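Local atomic coordinates of peptide ABC transporter, peptide-binding protein (Thermus thermophilus, PDB entry 2D5W), a protein that binds oligopeptides such as a pentapeptide and probably serves as the solute-binding component of an ABC transporter for peptides. Residues V104-E109 and H160-E165; N256-A261 and V273-D278; T327-L332 and K368-D373. All coordinates share one frame; numbering follows the deposited sequence.

Contact 1 of 3, residues V104-E109 and H160-E165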
loop_
_atom_site.group_PDB
_atom_site.type_symbol
_atom_site.label_atom_id
_atom_site.label_comp_id
_atom_site.label_asym_id
_atom_site.label_seq_id
_atom_site.Cartn_x
_atom_site.Cartn_y
_atom_site.Cartn_z
ATOM N N VAL A 104 19.324 5.803 -12.324
ATOM C CA VAL A 104 17.994 6.014 -12.889
ATOM C C VAL A 104 17.804 5.080 -14.090
ATOM O O VAL A 104 16.773 4.417 -14.222
ATOM C CB VAL A 104 17.804 7.482 -13.348
ATOM C CG1 VAL A 104 16.442 7.649 -14.013
ATOM C CG2 VAL A 104 17.928 8.422 -12.158
ATOM N N ALA A 105 18.799 5.029 -14.970
ATOM C CA ALA A 105 18.716 4.163 -16.140
ATOM C C ALA A 105 18.548 2.710 -15.705
ATOM O O ALA A 105 17.792 1.953 -16.312
ATOM C CB ALA A 105 19.970 4.315 -16.992
ATOM N N PHE A 106 19.263 2.328 -14.654
ATOM C CA PHE A 106 19.199 0.972 -14.128
ATOM C C PHE A 106 17.784 0.651 -13.643
ATOM O O PHE A 106 17.223 -0.388 -13.990
ATOM C CB PHE A 106 20.213 0.818 -12.991
ATOM C CG PHE A 106 20.095 -0.474 -12.248
ATOM C CD1 PHE A 106 20.245 -1.691 -12.907
ATOM C CD2 PHE A 106 19.815 -0.478 -10.888
ATOM C CE1 PHE A 106 20.114 -2.894 -12.218
ATOM C CE2 PHE A 106 19.680 -1.677 -10.190
ATOM C CZ PHE A 106 19.830 -2.884 -10.858
ATOM N N TYR A 107 17.210 1.551 -12.851
ATOM C CA TYR A 107 15.852 1.382 -12.341
ATOM C C TYR A 107 14.884 1.129 -13.504
ATOM O O TYR A 107 14.061 0.209 -13.459
ATOM C CB TYR A 107 15.441 2.647 -11.582
ATOM C CG TYR A 107 14.022 2.658 -11.056
ATOM C CD1 TYR A 107 13.719 2.150 -9.793
ATOM C CD2 TYR A 107 12.985 3.194 -11.818
ATOM C CE1 TYR A 107 12.415 2.181 -9.304
ATOM C CE2 TYR A 107 11.679 3.227 -11.338
ATOM C CZ TYR A 107 11.403 2.721 -10.082
ATOM O OH TYR A 107 10.114 2.760 -9.602
ATOM N N PHE A 108 14.982 1.950 -14.546
ATOM C CA PHE A 108 14.105 1.795 -15.697
ATOM C C PHE A 108 14.310 0.499 -16.468
ATOM O O PHE A 108 13.344 -0.100 -16.943
ATOM C CB PHE A 108 14.229 2.999 -16.638
ATOM C CG PHE A 108 13.273 4.108 -16.314
ATOM C CD1 PHE A 108 13.548 5.006 -15.288
ATOM C CD2 PHE A 108 12.060 4.209 -16.989
ATOM C CE1 PHE A 108 12.627 5.989 -14.933
ATOM C CE2 PHE A 108 11.131 5.187 -16.642
ATOM C CZ PHE A 108 11.414 6.078 -15.614
ATOM N N GLU A 109 15.554 0.051 -16.589
ATOM C CA GLU A 109 15.813 -1.185 -17.311
ATOM C C GLU A 109 15.147 -2.372 -16.613
ATOM O O GLU A 109 14.571 -3.244 -17.264
ATOM C CB GLU A 109 17.316 -1.418 -17.427
ATOM C CG GLU A 109 17.688 -2.596 -18.303
ATOM C CD GLU A 109 19.174 -2.652 -18.579
ATOM O OE1 GLU A 109 19.672 -1.803 -19.349
ATOM O OE2 GLU A 109 19.845 -3.536 -18.017
ATOM N N HIS A 160 25.701 0.277 -9.127
ATOM C CA HIS A 160 27.010 -0.287 -8.818
ATOM C C HIS A 160 26.919 -1.499 -7.899
ATOM O O HIS A 160 27.834 -2.316 -7.851
ATOM C CB HIS A 160 27.954 0.775 -8.221
ATOM C CG HIS A 160 27.588 1.237 -6.842
ATOM N ND1 HIS A 160 26.516 2.064 -6.588
ATOM C CD2 HIS A 160 28.188 1.023 -5.645
ATOM C CE1 HIS A 160 26.472 2.344 -5.297
ATOM N NE2 HIS A 160 27.476 1.725 -4.702
ATOM N N ILE A 161 25.802 -1.627 -7.192
ATOM C CA ILE A 161 25.594 -2.749 -6.281
ATOM C C ILE A 161 24.824 -3.898 -6.926
ATOM O O ILE A 161 25.236 -5.056 -6.843
ATOM C CB ILE A 161 24.810 -2.300 -5.018
ATOM C CG1 ILE A 161 25.632 -1.286 -4.218
ATOM C CG2 ILE A 161 24.431 -3.515 -4.171
ATOM C CD1 ILE A 161 26.962 -1.815 -3.699
ATOM N N MET A 162 23.713 -3.572 -7.578
ATOM C CA MET A 162 22.850 -4.585 -8.178
ATOM C C MET A 162 23.041 -4.857 -9.666
ATOM O O MET A 162 22.584 -5.881 -10.170
ATOM C CB MET A 162 21.387 -4.199 -7.933
ATOM C CG MET A 162 21.048 -3.928 -6.471
ATOM S SD MET A 162 19.361 -3.325 -6.243
ATOM C CE MET A 162 18.450 -4.869 -6.245
ATOM N N GLY A 163 23.709 -3.936 -10.355
ATOM C CA GLY A 163 23.927 -4.061 -11.789
ATOM C C GLY A 163 24.615 -5.322 -12.276
ATOM O O GLY A 163 24.137 -5.960 -13.217
ATOM N N PRO A 164 25.747 -5.708 -11.675
ATOM C CA PRO A 164 26.438 -6.922 -12.122
ATOM C C PRO A 164 25.535 -8.157 -12.116
ATOM O O PRO A 164 25.500 -8.919 -13.084
ATOM C CB PRO A 164 27.603 -7.031 -11.143
ATOM C CG PRO A 164 27.924 -5.587 -10.864
ATOM C CD PRO A 164 26.548 -4.989 -10.667
ATOM N N GLU A 165 24.800 -8.361 -11.027
ATOM C CA GLU A 165 23.909 -9.509 -10.955
ATOM C C GLU A 165 22.786 -9.370 -11.979
ATOM O O GLU A 165 22.389 -10.350 -12.609
ATOM C CB GLU A 165 23.315 -9.656 -9.553
ATOM C CG GLU A 165 22.328 -10.813 -9.425
ATOM C CD GLU A 165 22.982 -12.176 -9.562
ATOM O OE1 GLU A 165 22.244 -13.172 -9.720
ATOM O OE2 GLU A 165 24.226 -12.259 -9.505
#
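F106 on helix 101-112 packs against CB of M162 and CA of G163 on helix 159-173, a small, buried, wholly apolar helix-to-helix contact well out from the centre of the chain. The two segments bury 112 Å² between them, and the backbones come nearest at F106 and G163, 7.3 Å between their CA atoms. One ring does nearly all the work. With CG anti to the backbone N (chi1 172°), F106 reaches straight across, and its CZ lies 3.6 Å from M162 CB. CE1 of the same ring stands 4.0 Å from G163 CA. Both approach the ring obliquely. Of the M162 side chain only CB touches the ring; the rest, crossing the F106 side chain at about a right angle, leads off, bent at chi3, and touches F23. G163 has no side chain, so the ring meets bare CA. The helix is kinked just beyond it, where the N of P164 and of E165 lacks a bond to the preceding turn. F106 also meets W166 edge-to-face and touches F192 of helix 182-194, which also receives M162. Through V104 and F108, helix 101-112 lies on strands 127-131 and 136-141 of the antiparallel sheet completed by 69-75 and 78-86, and through F106, on another of its faces, it carries helix 159-173: an alpha/beta layered packing.

Contact 2 of 3, residues N256-A261 and V273-D278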
loop_
_atom_site.group_PDB
_atom_site.type_symbol
_atom_site.label_atom_id
_atom_site.label_comp_id
_atom_site.label_asym_id
_atom_site.label_seq_id
_atom_site.Cartn_x
_atom_site.Cartn_y
_atom_site.Cartn_z
ATOM N N ASN A 256 -2.757 -6.074 20.775
ATOM C CA ASN A 256 -2.990 -5.793 22.188
ATOM C C ASN A 256 -1.641 -5.789 22.904
ATOM O O ASN A 256 -1.397 -4.956 23.778
ATOM C CB ASN A 256 -3.926 -6.830 22.822
ATOM C CG ASN A 256 -4.075 -6.631 24.320
ATOM O OD1 ASN A 256 -3.442 -7.321 25.117
ATOM N ND2 ASN A 256 -4.900 -5.668 24.706
ATOM N N SER A 257 -0.761 -6.715 22.540
ATOM C CA SER A 257 0.560 -6.753 23.150
ATOM C C SER A 257 1.323 -5.481 22.769
ATOM O O SER A 257 2.084 -4.943 23.573
ATOM C CB SER A 257 1.323 -7.997 22.693
ATOM O OG SER A 257 0.667 -9.169 23.151
ATOM N N LEU A 258 1.120 -4.990 21.548
ATOM C CA LEU A 258 1.791 -3.764 21.130
ATOM C C LEU A 258 1.237 -2.606 21.959
ATOM O O LEU A 258 1.986 -1.741 22.405
ATOM C CB LEU A 258 1.579 -3.501 19.637
ATOM C CG LEU A 258 2.177 -2.193 19.099
ATOM C CD1 LEU A 258 3.673 -2.125 19.365
ATOM C CD2 LEU A 258 1.898 -2.102 17.610
ATOM N N LEU A 259 -0.078 -2.594 22.170
ATOM C CA LEU A 259 -0.709 -1.551 22.971
ATOM C C LEU A 259 -0.085 -1.513 24.370
ATOM O O LEU A 259 0.236 -0.440 24.893
ATOM C CB LEU A 259 -2.216 -1.806 23.083
ATOM C CG LEU A 259 -3.000 -0.853 23.996
ATOM C CD1 LEU A 259 -2.865 0.574 23.494
ATOM C CD2 LEU A 259 -4.460 -1.267 24.038
ATOM N N VAL A 260 0.091 -2.684 24.973
ATOM C CA VAL A 260 0.686 -2.760 26.302
ATOM C C VAL A 260 2.100 -2.177 26.282
ATOM O O VAL A 260 2.476 -1.412 27.170
ATOM C CB VAL A 260 0.724 -4.226 26.811
ATOM C CG1 VAL A 260 1.528 -4.321 28.101
ATOM C CG2 VAL A 260 -0.698 -4.730 27.045
ATOM N N ALA A 261 2.881 -2.526 25.263
ATOM C CA ALA A 261 4.244 -2.010 25.161
ATOM C C ALA A 261 4.236 -0.485 25.002
ATOM O O ALA A 261 5.042 0.222 25.612
ATOM C CB ALA A 261 4.965 -2.665 23.983
ATOM N N VAL A 273 1.408 1.553 10.815
ATOM C CA VAL A 273 0.955 0.164 10.891
ATOM C C VAL A 273 1.259 -0.313 12.310
ATOM O O VAL A 273 2.274 -0.967 12.573
ATOM C CB VAL A 273 1.680 -0.736 9.863
ATOM C CG1 VAL A 273 1.078 -2.132 9.886
ATOM C CG2 VAL A 273 1.560 -0.135 8.471
ATOM N N SER A 274 0.365 0.028 13.228
ATOM C CA SER A 274 0.555 -0.315 14.627
ATOM C C SER A 274 -0.755 -0.635 15.332
ATOM O O SER A 274 -1.271 -1.743 15.204
ATOM C CB SER A 274 1.291 0.832 15.340
ATOM O OG SER A 274 0.626 2.072 15.166
ATOM N N LEU A 275 -1.286 0.337 16.066
ATOM C CA LEU A 275 -2.527 0.177 16.814
ATOM C C LEU A 275 -3.742 0.502 15.966
ATOM O O LEU A 275 -3.662 1.289 15.023
ATOM C CB LEU A 275 -2.519 1.100 18.034
ATOM C CG LEU A 275 -1.315 1.001 18.970
ATOM C CD1 LEU A 275 -1.427 2.061 20.062
ATOM C CD2 LEU A 275 -1.244 -0.394 19.572
ATOM N N THR A 276 -4.875 -0.096 16.308
ATOM C CA THR A 276 -6.094 0.179 15.572
ATOM C C THR A 276 -6.850 1.318 16.262
ATOM O O THR A 276 -6.549 1.675 17.403
ATOM C CB THR A 276 -6.958 -1.094 15.426
ATOM O OG1 THR A 276 -7.196 -1.680 16.710
ATOM C CG2 THR A 276 -6.232 -2.113 14.553
ATOM N N PHE A 277 -7.811 1.897 15.557
ATOM C CA PHE A 277 -8.582 3.038 16.049
ATOM C C PHE A 277 -9.120 2.890 17.471
ATOM O O PHE A 277 -8.962 3.788 18.305
ATOM C CB PHE A 277 -9.735 3.308 15.081
ATOM C CG PHE A 277 -10.409 4.636 15.278
ATOM C CD1 PHE A 277 -9.939 5.774 14.628
ATOM C CD2 PHE A 277 -11.528 4.746 16.093
ATOM C CE1 PHE A 277 -10.580 7.002 14.787
ATOM C CE2 PHE A 277 -12.176 5.970 16.257
ATOM C CZ PHE A 277 -11.701 7.099 15.602
ATOM N N ASP A 278 -9.764 1.760 17.737
ATOM C CA ASP A 278 -10.332 1.480 19.049
ATOM C C ASP A 278 -9.270 1.486 20.144
ATOM O O ASP A 278 -9.515 1.941 21.261
ATOM C CB ASP A 278 -11.050 0.126 19.028
ATOM C CG ASP A 278 -10.160 -1.004 18.529
ATOM O OD1 ASP A 278 -9.994 -2.002 19.262
ATOM O OD2 ASP A 278 -9.631 -0.897 17.402
#
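L275 points a methyl group into the backbone of helix 255-264 between L258 and L259, and the three leucines interlock from there. Its CG is anti to the carbonyl carbon (chi1 -53°), which carries CD2 to the helix: CD2 sits 3.6 Å from L259 N and equally close to L259 CA. The same methyl is 3.9 Å from L258 CG and 3.9 Å from L259 CB, so one carbon touches both neighbours along the helix. The other branch, CD1, meets L259 CD1 at 4.0 Å. L259 and L275 cross at roughly a right angle, whereas L258 runs at a slant to L275. Both helix leucines hold CG anti to the backbone N, and L258 thereby reaches from the helix to the loop beside L275, laying CD2 against S274, 3.7 Å from its CA. S274 offers carbon to that methyl, while its OG bonds back to S271 O.

Further round, L259 rests on Q284 and L285 of helix 283-286. Beyond L275, T276 OG1 donates to D278 OD2 at 2.6 Å, reaching the syn side of the oxygen but 30° out of the carboxylate plane, a local bond across the turn into helix 277-280. At the other end of the loop, V273 packs on a basic side chain of the bound peptide, so this loop runs from the ligand to the leucine cluster. Between helix and loop the contact is purely van der Waals, which suggests that shape and buried hydrocarbon, rather than directed bonds, set the fit.

Contact 3 of 3, residues T327-L332 and K368-D373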
loop_
_atom_site.group_PDB
_atom_site.type_symbol
_atom_site.label_atom_id
_atom_site.label_comp_id
_atom_site.label_asym_id
_atom_site.label_seq_id
_atom_site.Cartn_x
_atom_site.Cartn_y
_atom_site.Cartn_z
ATOM N N THR A 327 -24.240 -13.296 -5.146
ATOM C CA THR A 327 -23.618 -13.924 -3.986
ATOM C C THR A 327 -22.888 -12.884 -3.144
ATOM O O THR A 327 -22.946 -12.905 -1.914
ATOM C CB THR A 327 -22.602 -14.992 -4.416
ATOM O OG1 THR A 327 -23.232 -15.902 -5.324
ATOM C CG2 THR A 327 -22.087 -15.763 -3.208
ATOM N N ARG A 328 -22.198 -11.969 -3.818
ATOM C CA ARG A 328 -21.445 -10.932 -3.133
ATOM C C ARG A 328 -22.393 -9.946 -2.452
ATOM O O ARG A 328 -22.130 -9.487 -1.336
ATOM C CB ARG A 328 -20.504 -10.247 -4.130
ATOM C CG ARG A 328 -19.591 -11.266 -4.822
ATOM C CD ARG A 328 -18.452 -10.623 -5.591
ATOM N NE ARG A 328 -18.885 -9.815 -6.729
ATOM C CZ ARG A 328 -19.045 -10.268 -7.969
ATOM N NH1 ARG A 328 -19.436 -9.437 -8.927
ATOM N NH2 ARG A 328 -18.820 -11.541 -8.260
ATOM N N GLN A 329 -23.507 -9.641 -3.110
ATOM C CA GLN A 329 -24.504 -8.746 -2.536
ATOM C C GLN A 329 -25.128 -9.414 -1.306
ATOM O O GLN A 329 -25.365 -8.762 -0.289
ATOM C CB GLN A 329 -25.594 -8.436 -3.563
ATOM C CG GLN A 329 -25.084 -7.742 -4.814
ATOM C CD GLN A 329 -26.170 -7.550 -5.850
ATOM O OE1 GLN A 329 -27.077 -8.370 -5.967
ATOM N NE2 GLN A 329 -26.075 -6.473 -6.619
ATOM N N ALA A 330 -25.385 -10.718 -1.400
ATOM C CA ALA A 330 -25.974 -11.458 -0.288
ATOM C C ALA A 330 -25.058 -11.406 0.926
ATOM O O ALA A 330 -25.503 -11.136 2.043
ATOM C CB ALA A 330 -26.220 -12.910 -0.696
ATOM N N ILE A 331 -23.775 -11.672 0.712
ATOM C CA ILE A 331 -22.828 -11.644 1.815
ATOM C C ILE A 331 -22.789 -10.263 2.463
ATOM O O ILE A 331 -22.816 -10.153 3.688
ATOM C CB ILE A 331 -21.405 -12.042 1.350
ATOM C CG1 ILE A 331 -21.391 -13.518 0.930
ATOM C CG2 ILE A 331 -20.397 -11.807 2.478
ATOM C CD1 ILE A 331 -20.087 -13.969 0.288
ATOM N N LEU A 332 -22.751 -9.207 1.653
ATOM C CA LEU A 332 -22.690 -7.864 2.220
ATOM C C LEU A 332 -23.930 -7.536 3.050
ATOM O O LEU A 332 -23.827 -6.880 4.091
ATOM C CB LEU A 332 -22.481 -6.814 1.120
ATOM C CG LEU A 332 -22.100 -5.412 1.623
ATOM C CD1 LEU A 332 -20.891 -5.499 2.552
ATOM C CD2 LEU A 332 -21.803 -4.497 0.442
ATOM N N LYS A 368 -24.898 2.980 -4.616
ATOM C CA LYS A 368 -25.826 2.037 -4.003
ATOM C C LYS A 368 -25.274 1.515 -2.676
ATOM O O LYS A 368 -24.096 1.166 -2.581
ATOM C CB LYS A 368 -26.067 0.874 -4.967
ATOM C CG LYS A 368 -26.999 -0.212 -4.461
ATOM C CD LYS A 368 -27.191 -1.274 -5.535
ATOM C CE LYS A 368 -28.083 -2.403 -5.057
ATOM N NZ LYS A 368 -28.277 -3.419 -6.128
ATOM N N LYS A 369 -26.129 1.463 -1.657
ATOM C CA LYS A 369 -25.732 0.980 -0.337
ATOM C C LYS A 369 -26.439 -0.328 -0.000
ATOM O O LYS A 369 -27.615 -0.516 -0.328
ATOM C CB LYS A 369 -26.071 2.019 0.736
ATOM C CG LYS A 369 -25.387 3.364 0.560
ATOM C CD LYS A 369 -25.804 4.325 1.664
ATOM C CE LYS A 369 -25.187 5.700 1.468
ATOM N NZ LYS A 369 -25.623 6.653 2.524
ATOM N N TYR A 370 -25.721 -1.228 0.662
ATOM C CA TYR A 370 -26.272 -2.519 1.051
ATOM C C TYR A 370 -26.430 -2.581 2.563
ATOM O O TYR A 370 -25.482 -2.877 3.292
ATOM C CB TYR A 370 -25.350 -3.636 0.570
ATOM C CG TYR A 370 -25.240 -3.706 -0.934
ATOM C CD1 TYR A 370 -26.055 -4.561 -1.673
ATOM C CD2 TYR A 370 -24.329 -2.904 -1.623
ATOM C CE1 TYR A 370 -25.965 -4.623 -3.058
ATOM C CE2 TYR A 370 -24.230 -2.956 -3.011
ATOM C CZ TYR A 370 -25.050 -3.818 -3.722
ATOM O OH TYR A 370 -24.943 -3.889 -5.091
ATOM N N GLU A 371 -27.640 -2.305 3.030
ATOM C CA GLU A 371 -27.916 -2.313 4.458
ATOM C C GLU A 371 -27.914 -3.729 5.024
ATOM O O GLU A 371 -28.048 -4.705 4.289
ATOM C CB GLU A 371 -29.271 -1.646 4.742
ATOM C CG GLU A 371 -30.499 -2.505 4.428
ATOM C CD GLU A 371 -30.866 -2.556 2.954
ATOM O OE1 GLU A 371 -30.084 -2.076 2.106
ATOM O OE2 GLU A 371 -31.952 -3.088 2.641
ATOM N N PHE A 372 -27.746 -3.829 6.337
ATOM C CA PHE A 372 -27.757 -5.121 7.005
ATOM C C PHE A 372 -29.186 -5.656 6.968
ATOM O O PHE A 372 -30.094 -5.050 7.535
ATOM C CB PHE A 372 -27.292 -4.963 8.452
ATOM C CG PHE A 372 -27.328 -6.240 9.241
ATOM C CD1 PHE A 372 -26.622 -7.357 8.813
ATOM C CD2 PHE A 372 -28.071 -6.325 10.413
ATOM C CE1 PHE A 372 -26.655 -8.544 9.541
ATOM C CE2 PHE A 372 -28.110 -7.507 11.148
ATOM C CZ PHE A 372 -27.401 -8.618 10.711
ATOM N N ASP A 373 -29.380 -6.778 6.285
ATOM C CA ASP A 373 -30.702 -7.392 6.170
ATOM C C ASP A 373 -30.538 -8.865 5.820
ATOM O O ASP A 373 -30.327 -9.220 4.657
ATOM C CB ASP A 373 -31.515 -6.702 5.073
ATOM C CG ASP A 373 -32.965 -7.148 5.052
ATOM O OD1 ASP A 373 -33.239 -8.328 5.352
ATOM O OD2 ASP A 373 -33.835 -6.316 4.722
#
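Y370 lies across two residues of helix 325-333, and its apolar contacts make up most of the interface. L332 CD2 is 3.6 Å from Y370 CD2 and 3.7 Å from Y370 CB, the leucine crossing the tyrosine at about a right angle and coming to the ring obliquely. One turn earlier, the aliphatic part of Q329 lies on the same side of the ring, farther out toward the hydroxyl and likewise oblique to it, CG 3.7 Å from Y370 CE1. With CG anti to the carbonyl carbon (chi1 -61°) and the chain extended beyond it, Q329 runs out along the ring toward the phenol oxygen, its amide plane turned 46° from the ring.

The contact joins helix 325-333 to the loop that leads into helix 374-383. D373 is the N-cap of that second helix, its OD1 accepting from K376 N, so the segment that packs Y370 on one helix goes on to start the next. L542 also covers L332 and Y370, while H333 meets the tyrosine ring edge-to-face.

Among the polar contacts, Q329 NE2 gives Y370 OH a weak hydrogen bond, 3.2 Å long and bent to 135° at the hydrogen. The stronger partner of that hydroxyl is A539 O. A leucine in place of Y370 would probably leave A539 O without this mate and take away the carbon that Q329 CG packs on.

K368 reaches in at the rim, fully extended, to put NZ 3.8 Å from Q329 NE2; its charge is paired with E540 OE2 in a salt bridge.

Overall arrangement
The three contacts follow one another along the chain without overlap, and none touches another. Contacts 1 and 3 are the most widely separated, with centres 48 Å apart and nearest atoms about 32 Å apart. Contact 2 lies 39 Å from contact 1 and 31 Å from contact 3, centre to centre, and contact 1 is on the opposite side of the chain's centre from both. Contact 2 is the one with a residue, V273, in reach of the bound peptide; contacts 1 and 3 are structural packing, at helices 101-112 and 159-173 and at helix 325-333. Contact 1 joins two helices, whereas contacts 2 and 3 each set a helix against a loop leading into another helix.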